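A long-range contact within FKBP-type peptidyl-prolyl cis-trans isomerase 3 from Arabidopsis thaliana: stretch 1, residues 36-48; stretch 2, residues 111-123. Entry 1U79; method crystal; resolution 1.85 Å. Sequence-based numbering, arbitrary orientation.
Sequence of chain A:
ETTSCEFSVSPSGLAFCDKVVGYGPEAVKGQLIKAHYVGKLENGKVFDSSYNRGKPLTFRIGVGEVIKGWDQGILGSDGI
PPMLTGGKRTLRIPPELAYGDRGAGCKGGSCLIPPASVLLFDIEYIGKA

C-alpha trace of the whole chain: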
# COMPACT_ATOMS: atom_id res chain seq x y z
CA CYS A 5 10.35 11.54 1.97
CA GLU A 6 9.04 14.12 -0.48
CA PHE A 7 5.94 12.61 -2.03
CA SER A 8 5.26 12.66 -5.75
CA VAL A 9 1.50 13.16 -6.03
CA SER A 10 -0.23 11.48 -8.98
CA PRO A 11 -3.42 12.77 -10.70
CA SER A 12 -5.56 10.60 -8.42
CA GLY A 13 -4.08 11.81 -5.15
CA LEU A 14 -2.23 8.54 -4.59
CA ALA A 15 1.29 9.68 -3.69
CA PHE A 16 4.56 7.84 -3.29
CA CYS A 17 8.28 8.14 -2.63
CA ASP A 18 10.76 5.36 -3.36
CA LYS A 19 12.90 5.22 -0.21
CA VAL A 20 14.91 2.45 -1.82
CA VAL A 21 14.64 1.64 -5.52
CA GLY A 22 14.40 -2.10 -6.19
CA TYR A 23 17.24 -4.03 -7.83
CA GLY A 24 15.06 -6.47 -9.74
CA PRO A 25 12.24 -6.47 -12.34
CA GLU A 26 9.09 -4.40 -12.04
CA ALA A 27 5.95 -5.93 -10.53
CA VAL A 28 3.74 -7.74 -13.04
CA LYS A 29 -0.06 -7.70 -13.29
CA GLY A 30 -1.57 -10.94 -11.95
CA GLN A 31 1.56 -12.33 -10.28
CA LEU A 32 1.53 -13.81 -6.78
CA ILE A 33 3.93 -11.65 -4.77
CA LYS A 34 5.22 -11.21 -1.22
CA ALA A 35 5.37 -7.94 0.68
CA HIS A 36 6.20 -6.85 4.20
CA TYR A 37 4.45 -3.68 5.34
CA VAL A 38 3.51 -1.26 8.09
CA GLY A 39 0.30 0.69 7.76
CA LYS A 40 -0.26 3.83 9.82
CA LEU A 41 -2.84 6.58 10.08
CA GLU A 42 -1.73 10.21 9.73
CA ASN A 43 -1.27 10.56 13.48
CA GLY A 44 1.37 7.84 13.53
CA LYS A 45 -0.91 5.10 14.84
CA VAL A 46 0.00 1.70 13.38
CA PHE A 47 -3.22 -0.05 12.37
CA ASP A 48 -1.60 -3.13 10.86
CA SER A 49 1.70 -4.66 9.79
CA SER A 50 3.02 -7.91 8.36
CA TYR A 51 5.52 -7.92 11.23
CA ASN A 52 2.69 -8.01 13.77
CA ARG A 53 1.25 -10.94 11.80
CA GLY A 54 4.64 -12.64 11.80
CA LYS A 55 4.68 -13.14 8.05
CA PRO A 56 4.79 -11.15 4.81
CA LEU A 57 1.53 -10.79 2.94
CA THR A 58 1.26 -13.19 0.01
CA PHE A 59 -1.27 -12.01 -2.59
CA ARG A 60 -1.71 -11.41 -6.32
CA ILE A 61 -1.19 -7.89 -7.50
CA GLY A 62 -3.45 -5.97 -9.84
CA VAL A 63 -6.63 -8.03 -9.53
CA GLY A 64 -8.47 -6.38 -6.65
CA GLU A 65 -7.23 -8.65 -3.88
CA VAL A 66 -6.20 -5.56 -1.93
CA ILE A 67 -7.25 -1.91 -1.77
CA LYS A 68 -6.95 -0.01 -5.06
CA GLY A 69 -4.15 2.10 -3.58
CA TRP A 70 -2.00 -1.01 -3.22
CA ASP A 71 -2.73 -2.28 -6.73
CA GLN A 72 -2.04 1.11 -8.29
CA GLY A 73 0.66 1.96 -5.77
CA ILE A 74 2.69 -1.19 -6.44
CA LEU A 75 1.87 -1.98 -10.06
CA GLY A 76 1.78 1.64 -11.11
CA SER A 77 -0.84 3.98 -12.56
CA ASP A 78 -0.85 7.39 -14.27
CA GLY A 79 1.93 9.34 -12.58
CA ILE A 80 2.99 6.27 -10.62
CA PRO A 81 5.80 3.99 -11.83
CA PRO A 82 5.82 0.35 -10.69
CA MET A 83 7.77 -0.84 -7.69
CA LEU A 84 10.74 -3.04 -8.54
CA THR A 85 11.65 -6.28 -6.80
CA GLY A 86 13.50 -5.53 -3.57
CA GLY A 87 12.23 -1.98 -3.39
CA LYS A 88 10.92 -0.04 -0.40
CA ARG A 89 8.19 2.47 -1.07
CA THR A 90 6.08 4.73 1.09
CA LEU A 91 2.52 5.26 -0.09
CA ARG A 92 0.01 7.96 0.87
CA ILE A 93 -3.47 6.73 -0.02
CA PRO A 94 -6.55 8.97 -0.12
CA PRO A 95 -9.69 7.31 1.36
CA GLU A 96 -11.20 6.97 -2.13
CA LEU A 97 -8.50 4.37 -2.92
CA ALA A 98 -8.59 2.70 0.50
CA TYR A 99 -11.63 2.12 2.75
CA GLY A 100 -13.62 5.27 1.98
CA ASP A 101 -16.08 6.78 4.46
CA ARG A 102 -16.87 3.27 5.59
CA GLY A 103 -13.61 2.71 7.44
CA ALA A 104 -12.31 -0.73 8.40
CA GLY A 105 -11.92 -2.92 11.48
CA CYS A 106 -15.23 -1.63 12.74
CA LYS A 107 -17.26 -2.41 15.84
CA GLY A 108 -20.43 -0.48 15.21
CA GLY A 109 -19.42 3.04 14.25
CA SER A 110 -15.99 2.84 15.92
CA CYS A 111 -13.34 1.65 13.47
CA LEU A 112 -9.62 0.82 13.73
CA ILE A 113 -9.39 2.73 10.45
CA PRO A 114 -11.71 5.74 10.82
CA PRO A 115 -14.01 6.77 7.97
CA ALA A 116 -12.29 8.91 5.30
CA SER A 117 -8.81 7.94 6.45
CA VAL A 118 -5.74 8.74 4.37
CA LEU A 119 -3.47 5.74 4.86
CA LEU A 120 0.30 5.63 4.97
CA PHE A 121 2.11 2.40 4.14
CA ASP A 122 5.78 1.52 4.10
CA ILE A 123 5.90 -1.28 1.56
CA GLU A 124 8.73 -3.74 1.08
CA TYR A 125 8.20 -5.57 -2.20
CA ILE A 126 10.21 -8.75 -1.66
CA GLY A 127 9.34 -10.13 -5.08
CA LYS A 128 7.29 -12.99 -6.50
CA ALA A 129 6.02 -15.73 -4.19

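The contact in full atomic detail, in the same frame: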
# COMPACT_ATOMS: atom_id res chain seq x y z
N HIS A 36 6.25 -7.15 2.78
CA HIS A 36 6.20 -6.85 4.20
C HIS A 36 5.67 -5.43 4.21
O HIS A 36 5.83 -4.70 3.23
CB HIS A 36 7.59 -6.93 4.82
CG HIS A 36 7.89 -8.26 5.43
ND1 HIS A 36 7.18 -8.75 6.51
CD2 HIS A 36 8.79 -9.22 5.11
CE1 HIS A 36 7.63 -9.96 6.81
NE2 HIS A 36 8.60 -10.26 5.98
N TYR A 37 5.01 -5.02 5.29
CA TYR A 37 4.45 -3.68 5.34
C TYR A 37 4.07 -3.22 6.73
O TYR A 37 3.87 -4.02 7.64
CB TYR A 37 3.20 -3.59 4.45
CG TYR A 37 2.02 -4.40 4.98
CD1 TYR A 37 1.91 -5.77 4.73
CD2 TYR A 37 1.06 -3.80 5.80
CE1 TYR A 37 0.87 -6.52 5.29
CE2 TYR A 37 0.01 -4.54 6.36
CZ TYR A 37 -0.07 -5.90 6.10
OH TYR A 37 -1.08 -6.63 6.67
N VAL A 38 3.95 -1.91 6.86
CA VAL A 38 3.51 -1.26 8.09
C VAL A 38 2.54 -0.19 7.63
O VAL A 38 2.88 0.68 6.82
CB VAL A 38 4.66 -0.56 8.86
CG1 VAL A 38 4.06 0.24 10.02
CG2 VAL A 38 5.65 -1.59 9.39
N GLY A 39 1.31 -0.27 8.13
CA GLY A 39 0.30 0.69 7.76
C GLY A 39 -0.02 1.56 8.95
O GLY A 39 -0.29 1.05 10.05
N LYS A 40 0.01 2.87 8.75
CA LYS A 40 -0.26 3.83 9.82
C LYS A 40 -1.24 4.90 9.37
O LYS A 40 -1.36 5.21 8.18
CB LYS A 40 1.01 4.56 10.25
CG LYS A 40 2.22 3.71 10.56
CD LYS A 40 3.40 4.66 10.81
CE LYS A 40 4.67 3.93 11.19
NZ LYS A 40 5.82 4.89 11.24
N LEU A 41 -1.91 5.49 10.35
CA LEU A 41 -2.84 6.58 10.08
C LEU A 41 -1.95 7.82 10.11
O LEU A 41 -0.78 7.74 10.48
CB LEU A 41 -3.91 6.65 11.18
CG LEU A 41 -4.83 5.44 11.31
CD1 LEU A 41 -5.81 5.64 12.48
CD2 LEU A 41 -5.59 5.24 10.00
N GLU A 42 -2.51 8.97 9.75
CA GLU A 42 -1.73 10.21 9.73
C GLU A 42 -1.31 10.76 11.08
O GLU A 42 -0.67 11.81 11.15
CB GLU A 42 -2.49 11.28 8.95
CG GLU A 42 -2.37 11.16 7.45
CD GLU A 42 -0.98 11.50 6.94
OE1 GLU A 42 -0.20 12.12 7.70
OE2 GLU A 42 -0.68 11.17 5.78
N ASN A 43 -1.66 10.08 12.17
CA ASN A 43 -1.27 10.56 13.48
C ASN A 43 -0.14 9.67 14.00
O ASN A 43 0.34 9.84 15.12
CB ASN A 43 -2.47 10.53 14.44
CG ASN A 43 -2.96 9.13 14.72
OD1 ASN A 43 -2.75 8.22 13.93
ND2 ASN A 43 -3.63 8.96 15.85
N GLY A 44 0.29 8.73 13.16
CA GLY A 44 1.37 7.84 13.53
C GLY A 44 0.93 6.51 14.09
O GLY A 44 1.76 5.64 14.34
N LYS A 45 -0.37 6.34 14.29
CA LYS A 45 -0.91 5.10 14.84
C LYS A 45 -0.79 3.96 13.84
O LYS A 45 -1.28 4.06 12.71
CB LYS A 45 -2.38 5.30 15.23
CG LYS A 45 -2.98 4.20 16.10
CD LYS A 45 -3.30 2.94 15.32
CE LYS A 45 -3.86 1.86 16.23
NZ LYS A 45 -5.06 2.35 16.98
N VAL A 46 -0.14 2.87 14.24
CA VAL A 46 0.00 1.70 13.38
C VAL A 46 -1.27 0.88 13.48
O VAL A 46 -1.59 0.37 14.57
CB VAL A 46 1.20 0.82 13.80
CG1 VAL A 46 1.25 -0.44 12.93
CG2 VAL A 46 2.51 1.59 13.66
N PHE A 47 -1.99 0.73 12.37
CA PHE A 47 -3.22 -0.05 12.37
C PHE A 47 -3.04 -1.48 11.90
O PHE A 47 -3.95 -2.29 12.01
CB PHE A 47 -4.32 0.63 11.53
CG PHE A 47 -3.97 0.81 10.06
CD1 PHE A 47 -4.01 -0.27 9.18
CD2 PHE A 47 -3.61 2.06 9.57
CE1 PHE A 47 -3.69 -0.11 7.82
CE2 PHE A 47 -3.29 2.24 8.21
CZ PHE A 47 -3.33 1.15 7.34
N ASP A 48 -1.86 -1.79 11.36
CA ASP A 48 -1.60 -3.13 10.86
C ASP A 48 -0.20 -3.22 10.27
O ASP A 48 0.34 -2.24 9.77
CB ASP A 48 -2.63 -3.51 9.79
CG ASP A 48 -2.46 -4.93 9.26
OD1 ASP A 48 -1.97 -5.80 10.01
OD2 ASP A 48 -2.83 -5.18 8.10
N CYS A 111 -14.23 2.45 14.31
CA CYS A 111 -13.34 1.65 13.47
C CYS A 111 -11.84 1.86 13.69
O CYS A 111 -11.39 2.98 13.92
CB CYS A 111 -13.66 1.93 12.00
SG CYS A 111 -15.42 1.94 11.53
N LEU A 112 -11.08 0.77 13.59
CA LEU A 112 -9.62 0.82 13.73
C LEU A 112 -9.11 1.83 12.71
O LEU A 112 -8.20 2.61 12.98
CB LEU A 112 -9.03 -0.56 13.43
CG LEU A 112 -7.50 -0.69 13.50
CD1 LEU A 112 -7.03 -0.45 14.92
CD2 LEU A 112 -7.06 -2.08 13.03
N ILE A 113 -9.70 1.79 11.52
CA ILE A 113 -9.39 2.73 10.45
C ILE A 113 -10.63 3.59 10.32
O ILE A 113 -11.65 3.16 9.77
CB ILE A 113 -9.12 2.01 9.12
CG1 ILE A 113 -7.77 1.28 9.19
CG2 ILE A 113 -9.11 3.01 7.96
CD1 ILE A 113 -7.46 0.46 7.95
N PRO A 114 -10.59 4.81 10.87
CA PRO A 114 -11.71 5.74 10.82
C PRO A 114 -12.18 6.04 9.41
O PRO A 114 -11.43 5.92 8.43
CB PRO A 114 -11.15 7.00 11.49
CG PRO A 114 -10.12 6.46 12.42
CD PRO A 114 -9.45 5.41 11.58
N PRO A 115 -13.46 6.44 9.28
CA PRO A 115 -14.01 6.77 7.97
C PRO A 115 -13.17 7.90 7.36
O PRO A 115 -12.66 8.76 8.08
CB PRO A 115 -15.42 7.23 8.29
CG PRO A 115 -15.78 6.41 9.52
CD PRO A 115 -14.50 6.47 10.33
N ALA A 116 -13.01 7.87 6.03
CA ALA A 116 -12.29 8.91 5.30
C ALA A 116 -10.83 9.05 5.70
O ALA A 116 -10.27 10.16 5.66
CB ALA A 116 -13.01 10.26 5.46
N SER A 117 -10.21 7.94 6.04
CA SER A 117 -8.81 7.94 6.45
C SER A 117 -7.81 7.88 5.30
O SER A 117 -7.90 7.03 4.42
CB SER A 117 -8.52 6.76 7.38
OG SER A 117 -9.16 6.91 8.64
N VAL A 118 -6.84 8.78 5.33
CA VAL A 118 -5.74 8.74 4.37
C VAL A 118 -4.84 7.71 5.03
O VAL A 118 -4.62 7.76 6.25
CB VAL A 118 -4.98 10.08 4.31
CG1 VAL A 118 -3.69 9.90 3.51
CG2 VAL A 118 -5.87 11.15 3.68
N LEU A 119 -4.33 6.76 4.27
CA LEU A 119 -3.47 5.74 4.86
C LEU A 119 -2.03 5.86 4.42
O LEU A 119 -1.74 6.20 3.27
CB LEU A 119 -3.99 4.35 4.48
CG LEU A 119 -5.47 4.08 4.73
CD1 LEU A 119 -5.78 2.63 4.36
CD2 LEU A 119 -5.80 4.33 6.21
N LEU A 120 -1.11 5.58 5.32
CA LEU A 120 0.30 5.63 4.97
C LEU A 120 0.83 4.21 5.10
O LEU A 120 0.60 3.55 6.11
CB LEU A 120 1.08 6.55 5.91
CG LEU A 120 0.93 8.07 5.73
CD1 LEU A 120 1.69 8.79 6.85
CD2 LEU A 120 1.47 8.49 4.38
N PHE A 121 1.51 3.73 4.07
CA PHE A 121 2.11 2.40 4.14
C PHE A 121 3.58 2.47 3.76
O PHE A 121 3.97 3.27 2.91
CB PHE A 121 1.46 1.40 3.18
CG PHE A 121 0.09 0.92 3.60
CD1 PHE A 121 -1.05 1.60 3.18
CD2 PHE A 121 -0.05 -0.23 4.36
CE1 PHE A 121 -2.32 1.13 3.50
CE2 PHE A 121 -1.32 -0.71 4.69
CZ PHE A 121 -2.46 -0.03 4.26
N ASP A 122 4.38 1.66 4.44
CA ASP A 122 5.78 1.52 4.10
C ASP A 122 5.71 0.12 3.51
O ASP A 122 5.37 -0.83 4.21
CB ASP A 122 6.66 1.55 5.35
CG ASP A 122 7.45 2.84 5.47
OD1 ASP A 122 7.01 3.86 4.91
OD2 ASP A 122 8.52 2.83 6.12
N ILE A 123 5.97 0.01 2.22
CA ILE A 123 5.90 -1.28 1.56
C ILE A 123 7.25 -1.81 1.12
O ILE A 123 8.05 -1.10 0.51
CB ILE A 123 4.97 -1.22 0.32
CG1 ILE A 123 3.57 -0.75 0.76
CG2 ILE A 123 4.90 -2.59 -0.35
CD1 ILE A 123 2.51 -0.86 -0.30
O HOH W 1 -4.98 8.74 8.55
O HOH W 2 -7.59 4.04 15.26

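Residues 36-40 and 119-123 run side by side as antiparallel strands, their axes approaching to 4.7 Å, and the contact as a whole buries 818 Å². Four backbone hydrogen bonds set the register. Val38 pairs with Asp122 through Val38 N to Asp122 O (3.2 Å) and Asp122 N to Val38 O (3.0 Å); Lys40 pairs with Leu120 through Lys40 N to Leu120 O (2.8 Å) and Leu120 N to Lys40 O (2.9 Å). Between these rungs lie the non-hydrogen-bonded pairs Tyr37-Ile123 and Gly39-Phe121, where CA atoms lean on carbonyl oxygens, as in the CA-H...O contact of Gly39 CA with Leu120 O at 3.3 Å.

The alternation of the strands sorts the side chains. Tyr37, Phe121 and Ile123 share one face, which is buried, and Gly39 belongs to the same side. Its lack of a side chain is put to use: the Phe121 ring, with chi1 in the m well and chi2 at 90°, swings across the neighbouring strand until CD2 lies 3.5 Å from Gly39 CA. A CB on Gly39 would come within 2.7 Å of Phe121 CE2, so the ring occupies the space that a side chain would need. Tyr37 adopts the p rotamer, which brings its CD2 to 4.0 Å from Phe121 CD2, at the edge of the phenylalanine ring. The tyrosine ring thereby packs with the apolar group while its hydroxyl reaches back within its own stretch to donate a hydrogen bond from OH to Asp48 OD2 (2.7 Å).

Phe47, with the largest area covered by the other stretch, enters the same buried region from the second strand of its hairpin. Its CA-to-CB bond points toward the partner, and the p rotamer carries the ring between several apolar groups. Its edge meets the face of Phe121 in an offset edge-to-face pair, with planes at 86° and Phe47 CZ 3.4 Å from Phe121 CZ. Ile113, extended with chi1 m and chi2 t, lays CD1 over one face of the Phe47 ring, 3.9 Å from its centroid. Leu119 CD2 approaches Phe47 CE2 at 3.8 Å, and nearer the surface Leu112 CG lies 4.0 Å from Phe47 CB.

Leu41 starts the type I turn that ends at Gly44. Its CA-to-CB bond points away, but the m,t conformation returns the branched end to the partner, with CD1 3.8 Å from Pro114 CD and CD2 3.9 Å from Leu119 CD2. Gly44 suits the turn, since at its positive phi a CB would jam against the preceding carbonyl oxygen.

On the other face of the sheet are Val38, Lys40, Leu120 and Asp122, all more exposed. Leu120 is also covered by Glu42, whose folded m,m side chain brings OE2 to 3.5 Å from Leu120 CG; that carboxylate oxygen is hydrogen-bonded elsewhere in the structure. Beyond the strands, a water accepts from Glu42 N (2.8 Å) and donates to Val118 O (2.5 Å), bridging the backbones.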